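Local structure of SLT domain-containing protein (Bdellovibrio bacteriovorus HD100, 6TAB) at residues S122-Y125 with A126-K129; A133-L136 with S137-V140; L190-P193 with L194-L197; D236-S239 with Y240-V244. The protein is a lysozyme-like peptidoglycan hydrolase of altered substrate specificity that facilitates exit of the periplasmic predator from its prey cell. All coordinates share one frame; numbering follows the deposited sequence.

Contact 1. Residues S122-Y125 with A126-K129; sequences SLSY and AQRK
The Tyr125 ring carries the Lys129 chain over one face, with CG 4.3 Å above the ring plane and displaced to one side of the ring. Arg128 NH2 lies at the ring edge. Both flat groups sit beside a capping box that starts helix 125-144. The guanidinium of Arg128 has Tyr125 CA over one face and Leu123 O at its edge. Ring and guanidinium planes stand 77° apart, so the two groups do not stack. Ser124 is the N-cap. Its OG accepts from Gln127 N at 3.1 Å. In return, Gln127 OE1 offers an in-plane lone pair to the Ser124 N-H. With chi1 -67° and an extended chi2, the Gln127 chain reaches back to Ser124. One bond takes the N-H of the N-cap residue, the other an N-H of the first turn. Arg128 NH1 makes a weak bond to Leu123 O, and its NE binds Leu106 O. Asp99 receives both the Tyr125 hydroxyl, in a hydrogen bond, and Lys129 NZ, in a salt bridge. Gln127 NE2 turns to Glu75. A water donates to Gln127 OE1 at 2.7 Å and also to Ser122 O at 3.3 Å, tying the cap to the preceding loop.

Contact 2. Residues A133-L136 with S137-V140; sequences AFVL and SSMV
Ser137 and Ser138 fold their hydroxyls back onto the preceding turn of helix 125-144. Ser137 OG donates to Phe134 O at 2.8 Å. Ser138 OG donates to Val135 O, also at 2.8 Å. In both serines OG sits between the backbone N and the carbonyl carbon (chi1 77° and 72°), which turns it toward the carbonyl three residues back. The two bonds differ in approach. Ser138 OG comes in the carbonyl plane, on a lone pair of Val135 O. Ser137 OG is tilted 18° from the plane of its carbonyl. Each acceptor also keeps its helical bond: Phe134 O takes Ser138 N at 3.0 Å, and Val135 O takes Met139 N at 3.0 Å. Two donors thus share each oxygen, and the buried hydroxyls are satisfied within an apolar setting. Met139 SD lies 4.1 Å from Val135 CG1. Val140 rests CG2 on Leu136 O at 3.3 Å.

Further out, Ser137 OG also bonds to Leu79 N, linking the helix to the N-terminal part of the chain. Every residue here is buried. Phe134 and Ser138 meet Trp246 of helix 238-248. Leu136 packs on Ile201 and Leu204 of helix 193-211. Ala133 faces Val94 and Tyr95 of helix 87-101. Helix 125-144 therefore runs through the middle of this lysozyme-like domain, with three other helices packed around it.

Contact 3. Residues L190-P193 with L194-L197; sequences LHDP and LQNL
Asp192 and Gln195 meet at the N-terminus of helix 193-211, where Asp192 is the N-cap. Asp192 CB lies 3.7 Å from Gln195 NE2. CG is anti to the backbone N (chi1 175°), which carries the carboxylate over the first turn of the helix. CG itself lies beside Gln195 CG. The two oxygens then part. OD1 accepts from Leu194 N, on its anti side and tilted from the carboxylate plane. OD2 accepts from Gln195 NE2 at 3.0 Å, met from above the carboxylate plane. That donor N-H points almost straight at OD2, at 170°. The carboxylate and amide planes are 84° apart, so the Gln195 amide comes at the carboxylate crosswise. Gln195 NE2 also reaches Asp189 OD1. The N-terminal end of the helix would probably stabilise the negative charge of Asp192. Pro193 opens the helix and, with Leu194, packs on Trp90 of helix 87-101. One turn on, Asn196 ties the helix back to the loop. Its OD1 accepts from Leu170 N, and its ND2 also donates to Arg167 O. The same ND2 meets a lone pair of Leu190 O at 3.0 Å, within the plane of that carbonyl.

Contact 4. Residues D236-S239 with Y240-V244; sequences DKTS and YKSIV
Tyr240 meets Lys237 through its CB, which lies 4.0 Å from Lys237 CE. The two side chains cross at about a right angle. Lys237 is the N-cap residue of helix 238-248, and its extended chain runs on to place NZ on Ser230 O and Arg233 O. The Tyr240 ring leads away from the first turn. One of its faces takes Val244 CG2, 3.5 Å above the ring plane and nearer the ring's margin than its centre.

Lys241 follows. Its N donates to Lys237 O at 3.1 Å. CG lies anti to its own carbonyl carbon (chi1 -70°) and passes 3.4 Å from Lys237 O. The bend at chi3 (-57°) then directs NZ to Asp236. NZ forms a salt bridge with Asp236 OD1 at 2.8 Å, meeting the oxygen nearly along its C-O bond. This bridge joins the first turn to the loop before it, at the surface.

Ser242 grips a single carbonyl twice. Its OG and its N both donate to Thr238 O, at 2.8 and 3.0 Å. They arrive from opposite faces of the carbonyl plane. OG is anti to its own carbonyl carbon (chi1 -63°), which turns it back toward the N-terminal end of the helix.

Ile243 N bonds to Ser239 O at 2.9 Å, and its CG1 lies over the same oxygen. Val244 closes the segment with a bond from its N to Tyr240 O.

Ser239, Ser242 and Ile243 lie on Phe142 of helix 125-144, and Ile243 also meets Ser138. Tyr240 and Val244 pack on Leu115 of helix 113-116, and Val244 also touches Phe116.

Overall arrangement
Contact 2 is the core of the set, with its centre about 6 Å from that of the chain. Contacts 1 and 4 are surface contacts, and contact 3 is partly buried. Contacts 1 and 2 share helix 125-144: contact 1 caps its start and contact 2 lies in its buried middle. Contact 2 touches contact 3 through Val140 and Leu197, and contact 4 through Ser138 and Ile243. Contacts 3 and 4 lie on opposite sides of the chain's centre. The chemistry follows the burial. Contacts 1, 3 and 4 bring in charged or amide groups at helix starts, while contact 2 relies on serine hydroxyls alone for its polar side-chain bonds.

Contact 1. Residues S122-Y125 with A126-K129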
ATOM      1  N   SER A 122       5.813 -20.053   1.796  1.00 17.88           N
ATOM      2  CA  SER A 122       5.762 -21.015   0.669  1.00 19.07           C
ATOM      3  C   SER A 122       5.605 -20.339  -0.706  1.00 17.77           C
ATOM      4  O   SER A 122       5.696 -21.021  -1.742  1.00 20.84           O
ATOM      5  CB  SER A 122       4.621 -22.014   0.846  1.00 23.40           C
ATOM      6  OG  SER A 122       4.766 -22.756   2.040  1.00 30.22           O
ATOM      7  N   LEU A 123       5.355 -19.030  -0.746  1.00 15.12           N
ATOM      8  CA  LEU A 123       5.022 -18.337  -2.006  1.00 15.39           C
ATOM      9  C   LEU A 123       6.276 -18.156  -2.891  1.00 15.13           C
ATOM     10  O   LEU A 123       7.361 -17.792  -2.395  1.00 16.92           O
ATOM     11  CB  LEU A 123       4.380 -16.969  -1.714  1.00 14.37           C
ATOM     12  CG  LEU A 123       3.060 -16.985  -0.943  1.00 16.82           C
ATOM     13  CD1 LEU A 123       2.533 -15.553  -0.784  1.00 19.69           C
ATOM     14  CD2 LEU A 123       2.008 -17.879  -1.598  1.00 20.14           C
ATOM     15  N   SER A 124       6.126 -18.352  -4.203  1.00 14.67           N
ATOM     16  CA  SER A 124       7.112 -17.959  -5.224  1.00 15.20           C
ATOM     17  C   SER A 124       7.211 -16.428  -5.328  1.00 14.36           C
ATOM     18  O   SER A 124       6.301 -15.690  -4.883  1.00 13.94           O
ATOM     19  CB  SER A 124       6.731 -18.557  -6.588  1.00 17.09           C
ATOM     20  OG  SER A 124       5.577 -17.899  -7.089  1.00 17.19           O
ATOM     21  N   TYR A 125       8.248 -15.965  -6.038  1.00 15.69           N
ATOM     22  CA  TYR A 125       8.366 -14.519  -6.336  1.00 14.47           C
ATOM     23  C   TYR A 125       7.104 -14.010  -7.054  1.00 14.20           C
ATOM     24  O   TYR A 125       6.561 -12.964  -6.689  1.00 13.46           O
ATOM     25  CB  TYR A 125       9.649 -14.240  -7.128  1.00 15.31           C
ATOM     26  CG  TYR A 125       9.920 -12.779  -7.408  1.00 15.28           C
ATOM     27  CD1 TYR A 125      10.364 -11.914  -6.409  1.00 14.99           C
ATOM     28  CD2 TYR A 125       9.795 -12.242  -8.679  1.00 15.33           C
ATOM     29  CE1 TYR A 125      10.627 -10.575  -6.668  1.00 14.92           C
ATOM     30  CE2 TYR A 125      10.075 -10.908  -8.953  1.00 15.51           C
ATOM     31  CZ  TYR A 125      10.480 -10.050  -7.943  1.00 13.77           C
ATOM     32  OH  TYR A 125      10.793  -8.728  -8.181  1.00 14.73           O
ATOM     33  N   ALA A 126       6.679 -14.711  -8.117  1.00 14.79           N
ATOM     34  CA  ALA A 126       5.449 -14.298  -8.887  1.00 15.83           C
ATOM     35  C   ALA A 126       4.215 -14.217  -7.983  1.00 14.49           C
ATOM     36  O   ALA A 126       3.431 -13.257  -8.106  1.00 14.81           O
ATOM     37  CB  ALA A 126       5.191 -15.247 -10.031  1.00 17.89           C
ATOM     38  N   GLN A 127       4.057 -15.202  -7.081  1.00 13.54           N
ATOM     39  CA  GLN A 127       2.931 -15.192  -6.137  1.00 13.54           C
ATOM     40  C   GLN A 127       3.013 -14.022  -5.136  1.00 12.28           C
ATOM     41  O   GLN A 127       1.974 -13.425  -4.774  1.00 12.82           O
ATOM     42  CB  GLN A 127       2.784 -16.554  -5.434  1.00 14.26           C
ATOM     43  CG  GLN A 127       2.352 -17.734  -6.335  1.00 15.53           C
ATOM     44  CD  GLN A 127       2.414 -19.063  -5.610  1.00 16.78           C
ATOM     45  OE1 GLN A 127       3.376 -19.349  -4.869  1.00 16.93           O
ATOM     46  NE2 GLN A 127       1.366 -19.873  -5.767  1.00 21.99           N
ATOM     47  N   ARG A 128       4.242 -13.715  -4.645  1.00 12.97           N
ATOM     48  CA  ARG A 128       4.390 -12.548  -3.724  1.00 12.34           C
ATOM     49  C   ARG A 128       4.005 -11.245  -4.458  1.00 11.83           C
ATOM     50  O   ARG A 128       3.440 -10.327  -3.810  1.00 12.25           O
ATOM     51  CB  ARG A 128       5.821 -12.493  -3.132  1.00 12.71           C
ATOM     52  CG  ARG A 128       6.169 -13.655  -2.194  1.00 13.57           C
ATOM     53  CD  ARG A 128       7.450 -13.514  -1.366  1.00 16.05           C
ATOM     54  NE  ARG A 128       8.675 -13.266  -2.102  1.00 16.43           N
ATOM     55  CZ  ARG A 128       9.497 -14.186  -2.611  1.00 16.36           C
ATOM     56  NH1 ARG A 128       9.124 -15.467  -2.673  1.00 18.96           N
ATOM     57  NH2 ARG A 128      10.690 -13.802  -3.068  1.00 18.43           N
ATOM     58  N   LYS A 129       4.364 -11.110  -5.743  1.00 12.40           N
ATOM     59  CA  LYS A 129       3.957  -9.889  -6.508  1.00 12.93           C
ATOM     60  C   LYS A 129       2.414  -9.829  -6.639  1.00 12.16           C
ATOM     61  O   LYS A 129       1.812  -8.749  -6.502  1.00 13.20           O
ATOM     62  CB  LYS A 129       4.658  -9.805  -7.865  1.00 13.23           C
ATOM     63  CG  LYS A 129       6.165  -9.563  -7.752  1.00 14.24           C
ATOM     64  CD  LYS A 129       6.830  -8.842  -8.925  1.00 18.74           C
ATOM     65  CE  LYS A 129       6.675  -9.497 -10.260  1.00 19.85           C
ATOM     66  NZ  LYS A 129       7.353  -8.821 -11.389  1.00 16.95           N
TER
HETATM   67  O   HOH W   1       4.313 -21.839  -4.590  1.00 42.15           O

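Contact 2. Residues A133-L136 with S137-V140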
ATOM      1  N   ALA A 133       0.168  -6.708  -4.983  1.00 12.33           N
ATOM      2  CA  ALA A 133      -0.797  -5.920  -5.825  1.00 12.08           C
ATOM      3  C   ALA A 133      -2.234  -5.978  -5.247  1.00 11.81           C
ATOM      4  O   ALA A 133      -2.923  -4.953  -5.199  1.00 12.53           O
ATOM      5  CB  ALA A 133      -0.737  -6.352  -7.259  1.00 13.21           C
ATOM      6  N   PHE A 134      -2.661  -7.151  -4.759  1.00 11.54           N
ATOM      7  CA  PHE A 134      -3.971  -7.280  -4.142  1.00 11.43           C
ATOM      8  C   PHE A 134      -4.064  -6.414  -2.871  1.00 10.84           C
ATOM      9  O   PHE A 134      -5.038  -5.648  -2.634  1.00 11.85           O
ATOM     10  CB  PHE A 134      -4.319  -8.741  -3.833  1.00 11.74           C
ATOM     11  CG  PHE A 134      -5.715  -8.897  -3.263  1.00 11.84           C
ATOM     12  CD1 PHE A 134      -5.956  -8.744  -1.901  1.00 13.10           C
ATOM     13  CD2 PHE A 134      -6.821  -9.089  -4.092  1.00 12.72           C
ATOM     14  CE1 PHE A 134      -7.240  -8.801  -1.377  1.00 13.83           C
ATOM     15  CE2 PHE A 134      -8.108  -9.144  -3.565  1.00 13.77           C
ATOM     16  CZ  PHE A 134      -8.330  -8.991  -2.216  1.00 13.47           C
ATOM     17  N   VAL A 135      -3.067  -6.528  -1.959  1.00 11.62           N
ATOM     18  CA  VAL A 135      -3.108  -5.741  -0.709  1.00 11.38           C
ATOM     19  C   VAL A 135      -3.135  -4.227  -1.011  1.00 11.25           C
ATOM     20  O   VAL A 135      -3.935  -3.469  -0.426  1.00 12.25           O
ATOM     21  CB  VAL A 135      -1.969  -6.116   0.254  1.00 12.66           C
ATOM     22  CG1 VAL A 135      -1.885  -5.154   1.433  1.00 14.84           C
ATOM     23  CG2 VAL A 135      -2.138  -7.555   0.744  1.00 13.46           C
ATOM     24  N   LEU A 136      -2.287  -3.770  -1.954  1.00 11.58           N
ATOM     25  CA  LEU A 136      -2.343  -2.359  -2.357  1.00 11.62           C
ATOM     26  C   LEU A 136      -3.756  -1.979  -2.833  1.00 11.73           C
ATOM     27  O   LEU A 136      -4.263  -0.872  -2.481  1.00 12.03           O
ATOM     28  CB  LEU A 136      -1.311  -2.077  -3.466  1.00 12.86           C
ATOM     29  CG  LEU A 136       0.125  -1.874  -3.038  1.00 15.09           C
ATOM     30  CD1 LEU A 136       1.056  -1.966  -4.241  1.00 16.77           C
ATOM     31  CD2 LEU A 136       0.312  -0.518  -2.337  1.00 15.27           C
ATOM     32  N   SER A 137      -4.437  -2.849  -3.610  1.00 11.55           N
ATOM     33  CA  SER A 137      -5.801  -2.547  -4.119  1.00 12.10           C
ATOM     34  C   SER A 137      -6.794  -2.439  -2.955  1.00 12.46           C
ATOM     35  O   SER A 137      -7.757  -1.638  -3.039  1.00 13.12           O
ATOM     36  CB  SER A 137      -6.241  -3.522  -5.205  1.00 12.31           C
ATOM     37  OG  SER A 137      -6.648  -4.801  -4.698  1.00 12.21           O
ATOM     38  N   SER A 138      -6.611  -3.239  -1.885  1.00 12.08           N
ATOM     39  CA  SER A 138      -7.477  -3.172  -0.706  1.00 12.46           C
ATOM     40  C   SER A 138      -7.260  -1.858   0.060  1.00 12.65           C
ATOM     41  O   SER A 138      -8.211  -1.275   0.630  1.00 13.31           O
ATOM     42  CB  SER A 138      -7.385  -4.410   0.178  1.00 13.02           C
ATOM     43  OG  SER A 138      -6.177  -4.499   0.901  1.00 14.00           O
ATOM     44  N   MET A 139      -5.997  -1.394   0.119  1.00 11.96           N
ATOM     45  CA  MET A 139      -5.703  -0.086   0.744  1.00 12.37           C
ATOM     46  C   MET A 139      -6.355   1.056  -0.071  1.00 13.20           C
ATOM     47  O   MET A 139      -6.941   1.996   0.515  1.00 14.28           O
ATOM     48  CB  MET A 139      -4.185   0.100   0.873  1.00 13.40           C
ATOM     49  CG  MET A 139      -3.526  -0.937   1.798  1.00 13.52           C
ATOM     50  SD  MET A 139      -1.704  -1.061   1.553  1.00 14.22           S
ATOM     51  CE  MET A 139      -1.223   0.623   1.947  1.00 16.68           C
ATOM     52  N   VAL A 140      -6.241   0.993  -1.405  1.00 12.63           N
ATOM     53  CA  VAL A 140      -6.897   1.996  -2.296  1.00 12.52           C
ATOM     54  C   VAL A 140      -8.419   2.020  -2.046  1.00 13.26           C
ATOM     55  O   VAL A 140      -9.012   3.118  -1.989  1.00 14.42           O
ATOM     56  CB  VAL A 140      -6.534   1.721  -3.766  1.00 12.80           C
ATOM     57  CG1 VAL A 140      -7.400   2.572  -4.706  1.00 14.31           C
ATOM     58  CG2 VAL A 140      -5.033   1.931  -4.043  1.00 13.20           C
TER

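Contact 3. Residues L190-P193 with L194-L197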
ATOM      1  N   LEU A 190       0.652  13.771  -7.992  1.00 16.54           N
ATOM      2  CA  LEU A 190       0.067  12.835  -7.003  1.00 15.78           C
ATOM      3  C   LEU A 190      -1.296  12.290  -7.488  1.00 15.42           C
ATOM      4  O   LEU A 190      -1.712  11.206  -7.033  1.00 15.04           O
ATOM      5  CB  LEU A 190      -0.024  13.470  -5.604  1.00 15.98           C
ATOM      6  CG  LEU A 190       1.325  13.660  -4.871  1.00 16.24           C
ATOM      7  CD1 LEU A 190       1.959  15.007  -5.242  1.00 18.56           C
ATOM      8  CD2 LEU A 190       1.190  13.515  -3.348  1.00 18.52           C
ATOM      9  N   HIS A 191      -1.957  13.005  -8.420  1.00 16.15           N
ATOM     10  CA  HIS A 191      -3.218  12.567  -9.002  1.00 15.97           C
ATOM     11  C   HIS A 191      -3.002  11.684 -10.244  1.00 16.33           C
ATOM     12  O   HIS A 191      -3.986  11.221 -10.864  1.00 17.44           O
ATOM     13  CB  HIS A 191      -4.114  13.794  -9.247  1.00 17.06           C
ATOM     14  CG  HIS A 191      -4.518  14.530  -8.001  1.00 16.89           C
ATOM     15  ND1 HIS A 191      -5.417  14.029  -7.101  1.00 16.99           N
ATOM     16  CD2 HIS A 191      -4.050  15.693  -7.467  1.00 18.18           C
ATOM     17  CE1 HIS A 191      -5.549  14.866  -6.084  1.00 17.00           C
ATOM     18  NE2 HIS A 191      -4.705  15.931  -6.287  1.00 18.91           N
ATOM     19  N   ASP A 192      -1.748  11.430 -10.638  1.00 17.12           N
ATOM     20  CA  ASP A 192      -1.391  10.432 -11.652  1.00 16.15           C
ATOM     21  C   ASP A 192      -1.386   9.075 -10.955  1.00 15.78           C
ATOM     22  O   ASP A 192      -0.521   8.858 -10.089  1.00 15.36           O
ATOM     23  CB  ASP A 192      -0.039  10.773 -12.295  1.00 17.01           C
ATOM     24  CG  ASP A 192       0.489   9.742 -13.292  1.00 18.65           C
ATOM     25  OD1 ASP A 192      -0.001   8.566 -13.283  1.00 20.15           O
ATOM     26  OD2 ASP A 192       1.458  10.098 -14.044  1.00 21.91           O
ATOM     27  N   PRO A 193      -2.319   8.142 -11.287  1.00 14.79           N
ATOM     28  CA  PRO A 193      -2.430   6.907 -10.525  1.00 14.55           C
ATOM     29  C   PRO A 193      -1.137   6.061 -10.547  1.00 14.85           C
ATOM     30  O   PRO A 193      -0.822   5.376  -9.545  1.00 15.38           O
ATOM     31  CB  PRO A 193      -3.636   6.195 -11.161  1.00 16.68           C
ATOM     32  CG  PRO A 193      -3.706   6.741 -12.548  1.00 18.49           C
ATOM     33  CD  PRO A 193      -3.277   8.186 -12.415  1.00 17.06           C
ATOM     34  N   LEU A 194      -0.404   6.085 -11.664  1.00 15.35           N
ATOM     35  CA  LEU A 194       0.812   5.261 -11.760  1.00 16.34           C
ATOM     36  C   LEU A 194       1.915   5.812 -10.832  1.00 16.77           C
ATOM     37  O   LEU A 194       2.590   5.028 -10.122  1.00 15.95           O
ATOM     38  CB  LEU A 194       1.273   5.200 -13.220  1.00 17.45           C
ATOM     39  CG  LEU A 194       0.243   4.714 -14.254  1.00 19.01           C
ATOM     40  CD1 LEU A 194       0.961   4.531 -15.571  1.00 24.28           C
ATOM     41  CD2 LEU A 194      -0.449   3.410 -13.833  1.00 18.55           C
ATOM     42  N   GLN A 195       2.079   7.139 -10.776  1.00 15.43           N
ATOM     43  CA  GLN A 195       3.081   7.737  -9.848  1.00 15.37           C
ATOM     44  C   GLN A 195       2.675   7.509  -8.389  1.00 14.24           C
ATOM     45  O   GLN A 195       3.531   7.249  -7.525  1.00 14.20           O
ATOM     46  CB  GLN A 195       3.260   9.235 -10.121  1.00 15.78           C
ATOM     47  CG  GLN A 195       3.888   9.569 -11.475  1.00 16.78           C
ATOM     48  CD  GLN A 195       4.193  11.045 -11.610  1.00 18.70           C
ATOM     49  OE1 GLN A 195       5.006  11.607 -10.858  1.00 20.15           O
ATOM     50  NE2 GLN A 195       3.527  11.713 -12.547  1.00 19.26           N
ATOM     51  N   ASN A 196       1.380   7.607  -8.098  1.00 14.23           N
ATOM     52  CA  ASN A 196       0.860   7.387  -6.742  1.00 12.80           C
ATOM     53  C   ASN A 196       1.153   5.950  -6.279  1.00 13.07           C
ATOM     54  O   ASN A 196       1.647   5.733  -5.134  1.00 13.60           O
ATOM     55  CB  ASN A 196      -0.614   7.791  -6.689  1.00 13.72           C
ATOM     56  CG  ASN A 196      -1.187   7.971  -5.302  1.00 13.77           C
ATOM     57  OD1 ASN A 196      -1.511   6.977  -4.638  1.00 14.59           O
ATOM     58  ND2 ASN A 196      -1.334   9.226  -4.871  1.00 14.12           N
ATOM     59  N   LEU A 197       0.829   4.962  -7.128  1.00 12.78           N
ATOM     60  CA  LEU A 197       1.051   3.545  -6.774  1.00 13.50           C
ATOM     61  C   LEU A 197       2.561   3.260  -6.603  1.00 13.02           C
ATOM     62  O   LEU A 197       2.963   2.513  -5.671  1.00 13.53           O
ATOM     63  CB  LEU A 197       0.401   2.618  -7.802  1.00 13.35           C
ATOM     64  CG  LEU A 197      -1.126   2.623  -7.792  1.00 14.49           C
ATOM     65  CD1 LEU A 197      -1.660   1.909  -9.035  1.00 15.89           C
ATOM     66  CD2 LEU A 197      -1.708   2.013  -6.517  1.00 17.23           C
TER

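Contact 4. Residues D236-S239 with Y240-V244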
ATOM      1  N   ASP A 236     -11.224  -1.571  15.848  1.00 30.70           N
ATOM      2  CA  ASP A 236     -12.579  -2.042  15.512  1.00 33.12           C
ATOM      3  C   ASP A 236     -13.189  -1.098  14.472  1.00 36.14           C
ATOM      4  O   ASP A 236     -14.086  -0.309  14.769  1.00 42.72           O
ATOM      5  CB  ASP A 236     -13.450  -2.136  16.763  1.00 38.70           C
ATOM      6  CG  ASP A 236     -14.843  -2.693  16.510  1.00 44.08           C
ATOM      7  OD1 ASP A 236     -15.054  -3.322  15.452  1.00 48.75           O
ATOM      8  OD2 ASP A 236     -15.693  -2.524  17.384  1.00 55.48           O
ATOM      9  N   LYS A 237     -12.667  -1.168  13.256  1.00 31.98           N
ATOM     10  CA  LYS A 237     -13.156  -0.389  12.160  1.00 31.12           C
ATOM     11  C   LYS A 237     -13.134  -1.229  10.890  1.00 23.66           C
ATOM     12  O   LYS A 237     -12.331  -2.179  10.729  1.00 24.51           O
ATOM     13  CB  LYS A 237     -12.340   0.884  11.992  1.00 34.54           C
ATOM     14  CG  LYS A 237     -10.904   0.651  11.581  1.00 34.71           C
ATOM     15  CD  LYS A 237     -10.008   1.820  11.892  1.00 33.98           C
ATOM     16  CE  LYS A 237      -8.631   1.592  11.313  1.00 31.18           C
ATOM     17  NZ  LYS A 237      -7.608   2.487  11.898  1.00 31.84           N
ATOM     18  N   THR A 238     -14.027  -0.843   9.985  1.00 24.53           N
ATOM     19  CA  THR A 238     -14.354  -1.647   8.848  1.00 26.10           C
ATOM     20  C   THR A 238     -13.136  -1.816   7.926  1.00 21.72           C
ATOM     21  O   THR A 238     -12.923  -2.912   7.373  1.00 21.12           O
ATOM     22  CB  THR A 238     -15.568  -1.042   8.134  1.00 29.26           C
ATOM     23  OG1 THR A 238     -16.688  -0.977   9.026  1.00 36.60           O
ATOM     24  CG2 THR A 238     -15.905  -1.822   6.889  1.00 31.26           C
ATOM     25  N   SER A 239     -12.363  -0.743   7.723  1.00 19.29           N
ATOM     26  CA  SER A 239     -11.223  -0.779   6.797  1.00 18.47           C
ATOM     27  C   SER A 239     -10.212  -1.863   7.210  1.00 17.41           C
ATOM     28  O   SER A 239      -9.913  -2.777   6.441  1.00 15.97           O
ATOM     29  CB  SER A 239     -10.584   0.588   6.682  1.00 17.93           C
ATOM     30  OG  SER A 239     -10.096   1.058   7.943  1.00 19.82           O
ATOM     31  N   TYR A 240      -9.680  -1.729   8.428  1.00 16.97           N
ATOM     32  CA  TYR A 240      -8.643  -2.673   8.930  1.00 16.33           C
ATOM     33  C   TYR A 240      -9.198  -4.111   8.931  1.00 16.66           C
ATOM     34  O   TYR A 240      -8.537  -5.046   8.441  1.00 15.75           O
ATOM     35  CB  TYR A 240      -8.160  -2.279  10.331  1.00 16.09           C
ATOM     36  CG  TYR A 240      -7.241  -3.324  10.950  1.00 16.06           C
ATOM     37  CD1 TYR A 240      -5.897  -3.377  10.615  1.00 16.90           C
ATOM     38  CD2 TYR A 240      -7.710  -4.290  11.828  1.00 16.48           C
ATOM     39  CE1 TYR A 240      -5.053  -4.353  11.129  1.00 16.77           C
ATOM     40  CE2 TYR A 240      -6.876  -5.264  12.370  1.00 17.62           C
ATOM     41  CZ  TYR A 240      -5.533  -5.290  12.027  1.00 17.04           C
ATOM     42  OH  TYR A 240      -4.698  -6.276  12.511  1.00 19.43           O
ATOM     43  N   LYS A 241     -10.419  -4.297   9.467  1.00 16.84           N
ATOM     44  CA  LYS A 241     -10.991  -5.662   9.574  1.00 18.35           C
ATOM     45  C   LYS A 241     -11.135  -6.315   8.188  1.00 16.89           C
ATOM     46  O   LYS A 241     -10.863  -7.518   8.030  1.00 17.91           O
ATOM     47  CB  LYS A 241     -12.320  -5.652  10.349  1.00 21.22           C
ATOM     48  CG  LYS A 241     -12.188  -5.357  11.847  1.00 24.22           C
ATOM     49  CD  LYS A 241     -13.468  -5.451  12.660  1.00 33.97           C
ATOM     50  CE  LYS A 241     -14.564  -4.548  12.153  1.00 41.42           C
ATOM     51  NZ  LYS A 241     -15.748  -4.639  13.034  1.00 50.57           N
ATOM     52  N   SER A 242     -11.554  -5.530   7.186  1.00 16.03           N
ATOM     53  CA  SER A 242     -11.720  -5.993   5.825  1.00 16.34           C
ATOM     54  C   SER A 242     -10.385  -6.314   5.144  1.00 14.62           C
ATOM     55  O   SER A 242     -10.247  -7.352   4.501  1.00 15.06           O
ATOM     56  CB  SER A 242     -12.516  -4.998   4.984  1.00 17.90           C
ATOM     57  OG  SER A 242     -13.845  -4.811   5.465  1.00 23.09           O
ATOM     58  N   ILE A 243      -9.392  -5.433   5.288  1.00 14.18           N
ATOM     59  CA  ILE A 243      -8.070  -5.684   4.693  1.00 13.20           C
ATOM     60  C   ILE A 243      -7.499  -7.003   5.236  1.00 12.41           C
ATOM     61  O   ILE A 243      -6.996  -7.850   4.458  1.00 13.26           O
ATOM     62  CB  ILE A 243      -7.122  -4.479   4.922  1.00 12.95           C
ATOM     63  CG1 ILE A 243      -7.600  -3.266   4.111  1.00 13.87           C
ATOM     64  CG2 ILE A 243      -5.672  -4.814   4.550  1.00 13.90           C
ATOM     65  CD1 ILE A 243      -6.939  -1.951   4.443  1.00 14.71           C
ATOM     66  N   VAL A 244      -7.553  -7.191   6.571  1.00 13.03           N
ATOM     67  CA  VAL A 244      -6.998  -8.432   7.177  1.00 14.00           C
ATOM     68  C   VAL A 244      -7.774  -9.676   6.686  1.00 13.20           C
ATOM     69  O   VAL A 244      -7.173 -10.684   6.343  1.00 13.49           O
ATOM     70  CB  VAL A 244      -7.030  -8.367   8.720  1.00 17.35           C
ATOM     71  CG1 VAL A 244      -6.790  -9.722   9.388  1.00 20.37           C
ATOM     72  CG2 VAL A 244      -6.037  -7.350   9.235  1.00 18.71           C
TER